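Type VII secretion system protein EssB (Staphylococcus aureus, PDB 4ANN) is a membrane component of the type VII secretion system, required for secretion of EsxA and EsxB, and appears here as its cytoplasmic domain. Local coordinates at residues 99-104 and 123-128; 46-51 and 117-122. All blocks are in the same frame, centred on the assembly; numbering follows the deposited sequence.

Contact 1: 99-104 and 123-128; sequences TRYTFV and RGLQNV
The hydroxyl of T102 sits directly against the backbone of G124, with OG1 only 2.9 Å from G124 CA. Glycine has no side chain there to compete, and OG1 reaches the spot because chi1 of 63° places it between the backbone N and carbonyl carbon of its own residue. The hydroxyl donates its hydrogen bond to P131 O, further along the chain.

Around this point the two segments form a two-residue antiparallel ladder. T102 and G124 are the hydrogen-bonded pair: T102 N reaches G124 O at 3.0 Å and G124 N reaches T102 O at 3.1 Å. Y101 and L125 form the non-hydrogen-bonded pair. One step further, Q126 N meets R100 O at 2.8 Å in a nearly straight bond (174° at the hydrogen).

On the sheet face shared by Y101 and L125 the side chains run side by side, and L125 CD2 lies 3.6 Å from Y101 CD1. R123 also runs beside the tyrosine, with its guanidinium plane 87° from the ring. Its NH1 approaches Y101 OH to 3.5 Å, but the polar partners lie in the loop between strands 21-25 and 50-54: L39 O for Y101 OH and Q42 O for R123 NH1. The R123-ring cation-pi geometry is long and at most weakly attractive.

Before the ladder, T99 OG1 accepts from Y101 N in an ST turn, and the same hydroxyl bonds to V96 O. R123 O is bonded by R22 of strand 21-25, while the Y101 ring meets F47, placing the short two-stranded sheet of 101-102 and 124-125 beside the loop leading into strand 50-54.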
ATOM      1  N   THR A  99      12.288  -8.152   3.216  1.00 20.92           N
ATOM      2  CA  THR A  99      12.450  -7.879   4.621  1.00 21.28           C
ATOM      3  C   THR A  99      11.499  -8.756   5.421  1.00 20.08           C
ATOM      4  O   THR A  99      10.750  -9.573   4.861  1.00 21.32           O
ATOM      5  CB  THR A  99      12.115  -6.420   4.975  1.00 19.84           C
ATOM      6  OG1 THR A  99      10.727  -6.123   4.882  1.00 16.97           O
ATOM      7  CG2 THR A  99      12.743  -5.435   4.004  1.00 21.62           C
ATOM      8  N   ARG A 100      11.554  -8.543   6.727  0.60 20.76           N
ATOM      9  CA  ARG A 100      10.729  -9.175   7.739  0.60 20.70           C
ATOM     10  C   ARG A 100       9.275  -8.721   7.661  0.60 17.12           C
ATOM     11  O   ARG A 100       8.353  -9.460   8.091  0.60 22.78           O
ATOM     12  CB  ARG A 100      11.318  -8.925   9.153  0.60 25.21           C
ATOM     13  CG  ARG A 100      12.441  -9.864   9.577  0.60 28.64           C
ATOM     14  CD  ARG A 100      12.969  -9.489  10.957  0.60 32.49           C
ATOM     15  NE  ARG A 100      12.831 -10.531  11.963  0.60 35.18           N
ATOM     16  CZ  ARG A 100      11.810 -11.295  12.305  0.60 37.28           C
ATOM     17  NH1 ARG A 100      10.618 -11.228  11.705  0.60 39.98           N
ATOM     18  NH2 ARG A 100      11.921 -12.193  13.271  0.60 37.09           N
ATOM     19  N   TYR A 101       9.003  -7.551   7.216  1.00 13.75           N
ATOM     20  CA  TYR A 101       7.800  -6.778   7.209  1.00 10.74           C
ATOM     21  C   TYR A 101       6.831  -7.215   6.117  1.00 10.16           C
ATOM     22  O   TYR A 101       7.191  -7.739   5.090  1.00 12.33           O
ATOM     23  CB  TYR A 101       8.068  -5.286   7.027  1.00 11.00           C
ATOM     24  CG  TYR A 101       8.871  -4.635   8.127  1.00 11.03           C
ATOM     25  CD1 TYR A 101       8.397  -4.530   9.438  1.00 11.21           C
ATOM     26  CD2 TYR A 101      10.129  -4.114   7.840  1.00 13.07           C
ATOM     27  CE1 TYR A 101       9.135  -3.927  10.416  1.00 12.37           C
ATOM     28  CE2 TYR A 101      10.867  -3.493   8.834  1.00 13.14           C
ATOM     29  CZ  TYR A 101      10.382  -3.413  10.118  1.00 12.22           C
ATOM     30  OH  TYR A 101      11.137  -2.798  11.064  1.00 14.97           O
ATOM     31  N   THR A 102       5.556  -6.906   6.352  1.00 10.35           N
ATOM     32  CA  THR A 102       4.462  -7.043   5.415  1.00 10.75           C
ATOM     33  C   THR A 102       3.739  -5.705   5.383  1.00  9.70           C
ATOM     34  O   THR A 102       3.884  -4.865   6.276  1.00  9.83           O
ATOM     35  CB  THR A 102       3.479  -8.154   5.782  1.00 12.10           C
ATOM     36  OG1 THR A 102       2.888  -7.770   7.053  1.00 14.50           O
ATOM     37  CG2 THR A 102       4.147  -9.534   5.933  1.00 14.69           C
ATOM     38  N   PHE A 103       2.932  -5.530   4.312  1.00 10.62           N
ATOM     39  CA  PHE A 103       2.226  -4.267   4.112  1.00  9.81           C
ATOM     40  C   PHE A 103       0.916  -4.538   3.384  1.00  9.54           C
ATOM     41  O   PHE A 103       0.707  -5.616   2.822  1.00 10.93           O
ATOM     42  CB  PHE A 103       3.077  -3.258   3.313  1.00 10.07           C
ATOM     43  CG  PHE A 103       3.274  -3.608   1.842  1.00 10.00           C
ATOM     44  CD1 PHE A 103       4.201  -4.571   1.478  1.00 13.42           C
ATOM     45  CD2 PHE A 103       2.539  -3.010   0.845  1.00 11.36           C
ATOM     46  CE1 PHE A 103       4.397  -4.957   0.122  1.00 14.33           C
ATOM     47  CE2 PHE A 103       2.704  -3.365  -0.504  1.00 11.96           C
ATOM     48  CZ  PHE A 103       3.649  -4.342  -0.841  1.00 13.73           C
ATOM     49  N   VAL A 104       0.055  -3.539   3.354  1.00  8.77           N
ATOM     50  CA  VAL A 104      -1.207  -3.546   2.657  1.00  9.03           C
ATOM     51  C   VAL A 104      -1.148  -2.493   1.555  1.00  7.58           C
ATOM     52  O   VAL A 104      -0.770  -1.373   1.843  1.00  9.26           O
ATOM     53  CB  VAL A 104      -2.354  -3.210   3.627  1.00 10.34           C
ATOM     54  CG1 VAL A 104      -3.670  -3.077   2.900  1.00 12.03           C
ATOM     55  CG2 VAL A 104      -2.375  -4.232   4.768  1.00 13.96           C
ATOM     56  N   ARG A 123       2.227  -2.134   9.281  1.00  7.92           N
ATOM     57  CA  ARG A 123       3.250  -3.146   9.085  1.00  9.16           C
ATOM     58  C   ARG A 123       2.898  -4.444   9.823  1.00  9.70           C
ATOM     59  O   ARG A 123       2.568  -4.392  10.988  1.00 11.97           O
ATOM     60  CB  ARG A 123       4.579  -2.818   9.679  1.00 14.66           C
ATOM     61  CG  ARG A 123       4.983  -1.443   9.612  1.00 10.10           C
ATOM     62  CD  ARG A 123       6.393  -1.178  10.113  1.00 12.39           C
ATOM     63  NE  ARG A 123       6.711   0.187  10.213  1.00 10.34           N
ATOM     64  CZ  ARG A 123       7.856   0.686  10.631  1.00 10.53           C
ATOM     65  NH1 ARG A 123       8.841  -0.112  11.009  1.00 15.37           N
ATOM     66  NH2 ARG A 123       8.036   1.998  10.692  1.00 11.24           N
ATOM     67  N   GLY A 124       2.991  -5.552   9.131  1.00 10.40           N
ATOM     68  CA  GLY A 124       3.070  -6.832   9.828  1.00 11.36           C
ATOM     69  C   GLY A 124       4.476  -7.331   9.872  1.00 10.65           C
ATOM     70  O   GLY A 124       5.426  -6.700   9.356  1.00 11.11           O
ATOM     71  N   LEU A 125       4.643  -8.503  10.496  1.00 11.30           N
ATOM     72  CA  LEU A 125       5.917  -9.180  10.594  1.00 13.58           C
ATOM     73  C   LEU A 125       5.705 -10.625  10.263  1.00 14.95           C
ATOM     74  O   LEU A 125       4.848 -11.236  10.900  1.00 16.29           O
ATOM     75  CB  LEU A 125       6.483  -9.095  11.975  1.00 15.59           C
ATOM     76  CG  LEU A 125       7.002  -7.766  12.405  1.00 17.39           C
ATOM     77  CD1 LEU A 125       7.250  -7.856  13.914  1.00 19.96           C
ATOM     78  CD2 LEU A 125       8.284  -7.407  11.625  1.00 21.53           C
ATOM     79  N   GLN A 126       6.503 -11.105   9.324  0.67 17.27           N
ATOM     80  CA  GLN A 126       6.328 -12.480   8.874  0.67 20.31           C
ATOM     81  C   GLN A 126       6.340 -13.439  10.030  0.67 21.87           C
ATOM     82  O   GLN A 126       7.222 -13.377  10.878  0.67 22.95           O
ATOM     83  CB  GLN A 126       7.424 -12.824   7.866  0.67 23.17           C
ATOM     84  CG  GLN A 126       7.244 -11.845   6.685  0.67 26.35           C
ATOM     85  CD  GLN A 126       6.738 -12.711   5.535  0.67 31.37           C
ATOM     86  OE1 GLN A 126       5.666 -13.302   5.641  0.67 33.13           O
ATOM     87  NE2 GLN A 126       7.611 -12.737   4.526  0.67 38.86           N
ATOM     88  N   ASN A 127       5.323 -14.300  10.065  1.00 24.58           N
ATOM     89  CA  ASN A 127       5.301 -15.410  10.999  1.00 25.66           C
ATOM     90  C   ASN A 127       5.093 -14.888  12.414  1.00 23.98           C
ATOM     91  O   ASN A 127       5.179 -15.734  13.301  1.00 29.31           O
ATOM     92  CB  ASN A 127       6.580 -16.257  10.991  1.00 31.55           C
ATOM     93  CG  ASN A 127       6.941 -16.804   9.639  1.00 36.68           C
ATOM     94  OD1 ASN A 127       8.087 -16.800   9.165  1.00 50.74           O
ATOM     95  ND2 ASN A 127       5.936 -17.342   8.953  1.00 40.41           N
ATOM     96  N   VAL A 128       4.781 -13.606  12.570  1.00 21.18           N
ATOM     97  CA  VAL A 128       4.698 -13.016  13.899  1.00 18.95           C
ATOM     98  C   VAL A 128       3.415 -12.255  14.183  1.00 17.18           C
ATOM     99  O   VAL A 128       2.804 -12.464  15.206  1.00 16.54           O
ATOM    100  CB  VAL A 128       5.916 -12.107  14.127  1.00 20.98           C
ATOM    101  CG1 VAL A 128       5.741 -11.351  15.406  1.00 21.47           C
ATOM    102  CG2 VAL A 128       7.174 -12.935  14.160  1.00 26.27           C
TER

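Contact 2: 46-51 and 117-122; sequences YFIDAE and LPIAKT
F47 and A120 make an isolated beta bridge, the point at which the chain entering strand 50-54 meets strand 118-120. The two bonds of A120 to the residues flanking F47 follow the parallel-bridge pattern: A120 N reaches Y46 O at 2.9 Å (172° at the hydrogen), and A120 O accepts from I48 N at 2.8 Å. On its other side strand 118-120 pairs with 110-112, I119 bonding to F111, so the bridge adds to an outer strand of that three-stranded sheet. The family belongs to the protein-kinase clan, and a small beta-rich region with helices following it is consistent with a kinase-like fold.

Packing is tight at the bridge, as the two short backbone bonds and the 3.2 Å from F47 CA to A120 O attest. In one of its two conformers, and so only tentatively, I119 brings CG2 towards the opposite backbone, and I48 CD1 approaches the same methyl at 3.8 Å as the two side chains cross. The F47 ring lies alongside A120 and T122: chi1 of -69° sets CG beside the backbone N, and CE1 lies 3.9 Å from A120 CB. The same CE1 is 3.6 Å from T122 O, which sits at the ring edge near its plane.

Beyond I48 the grip slackens. D49, A50 and E51 make no contact with 117-122; instead D49 and E51 pair through the backbone with D64 and H62, and E51 is exposed. K121 points its CB away from 46-51, and its NZ bonds to L19 O. Where the two backbones part, one water takes over from direct pairing, donating to I48 O at 2.8 Å and to K121 O at 2.7 Å.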
ATOM      1  N   TYR A  46      10.666   2.099   3.785  1.00 11.33           N
ATOM      2  CA  TYR A  46       9.447   1.758   3.085  1.00 10.60           C
ATOM      3  C   TYR A  46       8.188   2.005   3.898  1.00  9.18           C
ATOM      4  O   TYR A  46       7.119   1.742   3.374  1.00  9.30           O
ATOM      5  CB  TYR A  46       9.468   0.287   2.666  1.00 11.48           C
ATOM      6  CG  TYR A  46      10.649   0.074   1.733  1.00 12.71           C
ATOM      7  CD1 TYR A  46      10.644   0.632   0.446  1.00 14.97           C
ATOM      8  CD2 TYR A  46      11.739  -0.681   2.104  1.00 16.79           C
ATOM      9  CE1 TYR A  46      11.685   0.468  -0.429  1.00 18.73           C
ATOM     10  CE2 TYR A  46      12.842  -0.862   1.259  1.00 20.17           C
ATOM     11  CZ  TYR A  46      12.764  -0.275   0.006  1.00 20.58           C
ATOM     12  OH  TYR A  46      13.820  -0.437  -0.847  1.00 31.86           O
ATOM     13  N   PHE A  47       8.289   2.530   5.115  1.00  9.11           N
ATOM     14  CA  PHE A  47       7.146   2.706   5.968  1.00  8.42           C
ATOM     15  C   PHE A  47       7.116   4.079   6.644  1.00  8.60           C
ATOM     16  O   PHE A  47       8.152   4.664   6.953  1.00 10.29           O
ATOM     17  CB  PHE A  47       7.090   1.658   7.104  1.00  9.20           C
ATOM     18  CG  PHE A  47       6.794   0.287   6.594  1.00  8.34           C
ATOM     19  CD1 PHE A  47       5.482  -0.110   6.432  1.00  8.45           C
ATOM     20  CD2 PHE A  47       7.802  -0.608   6.282  1.00  9.78           C
ATOM     21  CE1 PHE A  47       5.190  -1.383   5.969  1.00  8.43           C
ATOM     22  CE2 PHE A  47       7.478  -1.875   5.798  1.00 10.49           C
ATOM     23  CZ  PHE A  47       6.188  -2.273   5.645  1.00  9.57           C
ATOM     24  N   ILE A  48       5.921   4.561   6.889  1.00  8.83           N
ATOM     25  CA  ILE A  48       5.655   5.698   7.782  1.00 10.19           C
ATOM     26  C   ILE A  48       6.310   5.389   9.108  1.00  9.08           C
ATOM     27  O   ILE A  48       6.213   4.259   9.629  1.00 10.12           O
ATOM     28  CB  ILE A  48       4.089   5.855   7.953  1.00 13.59           C
ATOM     29  CG1 ILE A  48       3.427   6.156   6.593  1.00 13.99           C
ATOM     30  CG2 ILE A  48       3.703   6.789   9.041  1.00 17.11           C
ATOM     31  CD1 ILE A  48       3.760   7.508   6.088  1.00 17.22           C
ATOM     32  N   ASP A  49       6.950   6.372   9.710  1.00  9.86           N
ATOM     33  CA  ASP A  49       7.491   6.212  11.052  1.00 10.99           C
ATOM     34  C   ASP A  49       6.356   5.986  12.067  1.00 10.40           C
ATOM     35  O   ASP A  49       5.267   6.489  11.902  1.00 11.69           O
ATOM     36  CB  ASP A  49       8.285   7.424  11.470  1.00 13.93           C
ATOM     37  CG  ASP A  49       9.659   7.451  10.778  1.00 19.01           C
ATOM     38  OD1 ASP A  49      10.196   6.408  10.338  1.00 21.93           O
ATOM     39  OD2 ASP A  49      10.237   8.580  10.725  1.00 27.66           O
ATOM     40  N   ALA A  50       6.666   5.196  13.077  1.00 10.55           N
ATOM     41  CA  ALA A  50       5.668   4.740  14.016  1.00 10.49           C
ATOM     42  C   ALA A  50       6.312   4.671  15.414  1.00 10.40           C
ATOM     43  O   ALA A  50       7.527   4.562  15.558  1.00 12.79           O
ATOM     44  CB  ALA A  50       5.115   3.404  13.667  1.00 11.19           C
ATOM     45  N   GLU A  51       5.434   4.680  16.391  0.50 11.22           N
ATOM     46  CA  GLU A  51       5.791   4.679  17.794  0.50 11.42           C
ATOM     47  C   GLU A  51       5.028   3.570  18.501  0.50 10.69           C
ATOM     48  O   GLU A  51       3.814   3.448  18.330  0.50 14.36           O
ATOM     49  CB  GLU A  51       5.458   6.083  18.320  0.50 15.56           C
ATOM     50  CG  GLU A  51       6.080   7.264  17.586  0.50 20.98           C
ATOM     51  CD  GLU A  51       5.395   7.908  16.413  0.50 23.60           C
ATOM     52  OE1 GLU A  51       4.183   8.230  16.343  0.50 27.81           O
ATOM     53  OE2 GLU A  51       6.090   8.187  15.397  0.50 29.67           O
ATOM     54  N   LEU A 117       8.473   8.470  -4.055  1.00  6.91           N
ATOM     55  CA  LEU A 117       8.656   7.047  -3.730  1.00  7.01           C
ATOM     56  C   LEU A 117       7.615   6.634  -2.711  1.00  6.51           C
ATOM     57  O   LEU A 117       7.234   7.377  -1.833  1.00  7.40           O
ATOM     58  CB  LEU A 117      10.052   6.765  -3.190  1.00  7.78           C
ATOM     59  CG  LEU A 117      11.211   7.047  -4.178  1.00  8.87           C
ATOM     60  CD1 LEU A 117      12.515   6.705  -3.469  1.00 12.46           C
ATOM     61  CD2 LEU A 117      11.054   6.252  -5.444  1.00 11.31           C
ATOM     62  N   PRO A 118       7.088   5.374  -2.859  1.00  6.62           N
ATOM     63  CA  PRO A 118       5.965   4.924  -2.031  1.00  6.83           C
ATOM     64  C   PRO A 118       6.436   4.484  -0.651  1.00  7.03           C
ATOM     65  O   PRO A 118       7.492   3.887  -0.450  1.00  8.83           O
ATOM     66  CB  PRO A 118       5.443   3.742  -2.811  1.00  7.16           C
ATOM     67  CG  PRO A 118       6.678   3.141  -3.461  1.00  7.10           C
ATOM     68  CD  PRO A 118       7.447   4.387  -3.877  1.00  6.96           C
ATOM     69  N   ILE A 119       5.525   4.730   0.281  0.50  7.00           N
ATOM     70  CA  ILE A 119       5.673   4.448   1.700  0.50  7.67           C
ATOM     71  C   ILE A 119       4.372   3.861   2.232  0.50  7.46           C
ATOM     72  O   ILE A 119       3.277   4.405   1.986  0.50  8.14           O
ATOM     73  CB  ILE A 119       6.002   5.781   2.425  0.50  9.27           C
ATOM     74  CG1 ILE A 119       7.212   6.522   1.833  0.50 11.99           C
ATOM     75  CG2 ILE A 119       6.157   5.580   3.904  0.50 11.06           C
ATOM     76  CD1 ILE A 119       8.497   5.729   2.052  0.50 12.96           C
ATOM     77  N   ALA A 120       4.449   2.733   2.963  1.00  7.43           N
ATOM     78  CA  ALA A 120       3.227   2.127   3.489  1.00  7.23           C
ATOM     79  C   ALA A 120       3.053   2.477   4.947  1.00  6.90           C
ATOM     80  O   ALA A 120       3.988   2.884   5.656  1.00  8.55           O
ATOM     81  CB  ALA A 120       3.262   0.618   3.303  1.00  8.54           C
ATOM     82  N   LYS A 121       1.861   2.296   5.461  1.00  7.95           N
ATOM     83  CA  LYS A 121       1.514   2.624   6.847  1.00  7.79           C
ATOM     84  C   LYS A 121       1.547   1.408   7.773  1.00  7.37           C
ATOM     85  O   LYS A 121       2.484   1.210   8.544  1.00  8.52           O
ATOM     86  CB  LYS A 121       0.174   3.370   6.870  1.00  8.44           C
ATOM     87  CG  LYS A 121      -0.164   3.881   8.252  1.00 10.86           C
ATOM     88  CD  LYS A 121      -1.537   4.550   8.232  1.00 12.69           C
ATOM     89  CE  LYS A 121      -2.652   3.551   8.145  1.00 16.11           C
ATOM     90  NZ  LYS A 121      -3.967   4.251   8.278  1.00 23.14           N
ATOM     91  N   THR A 122       0.539   0.551   7.719  1.00  7.44           N
ATOM     92  CA  THR A 122       0.463  -0.609   8.580  1.00  8.01           C
ATOM     93  C   THR A 122       1.582  -1.601   8.266  1.00  8.03           C
ATOM     94  O   THR A 122       1.820  -1.894   7.089  1.00  9.34           O
ATOM     95  CB  THR A 122      -0.891  -1.296   8.385  1.00  8.26           C
ATOM     96  OG1 THR A 122      -1.921  -0.312   8.677  1.00  9.39           O
ATOM     97  CG2 THR A 122      -1.089  -2.428   9.373  1.00 10.82           C
TER
HETATM   98  O   HOH W   1       4.553   2.080  10.082  1.00  9.52           O

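How the contacts relate
Both contacts are largely buried, but contact 2 lies nearer the centre of the chain (about 9 Å against 13 Å between centres), and contact 1 includes exposed R100 at its margin. Their segments alternate along the sequence, and 117-122 runs straight into 123-128, so one continuous chain serves both. Contact 1 is an antiparallel ladder with polar side chains tied to loop carbonyls; contact 2 is a single bridge with mostly apolar side chains and a water. They touch directly: R123 NH2 lies 3.1 Å from I48 O, a probable hydrogen bond, and F47 CZ packs against T102 O at 3.5 Å.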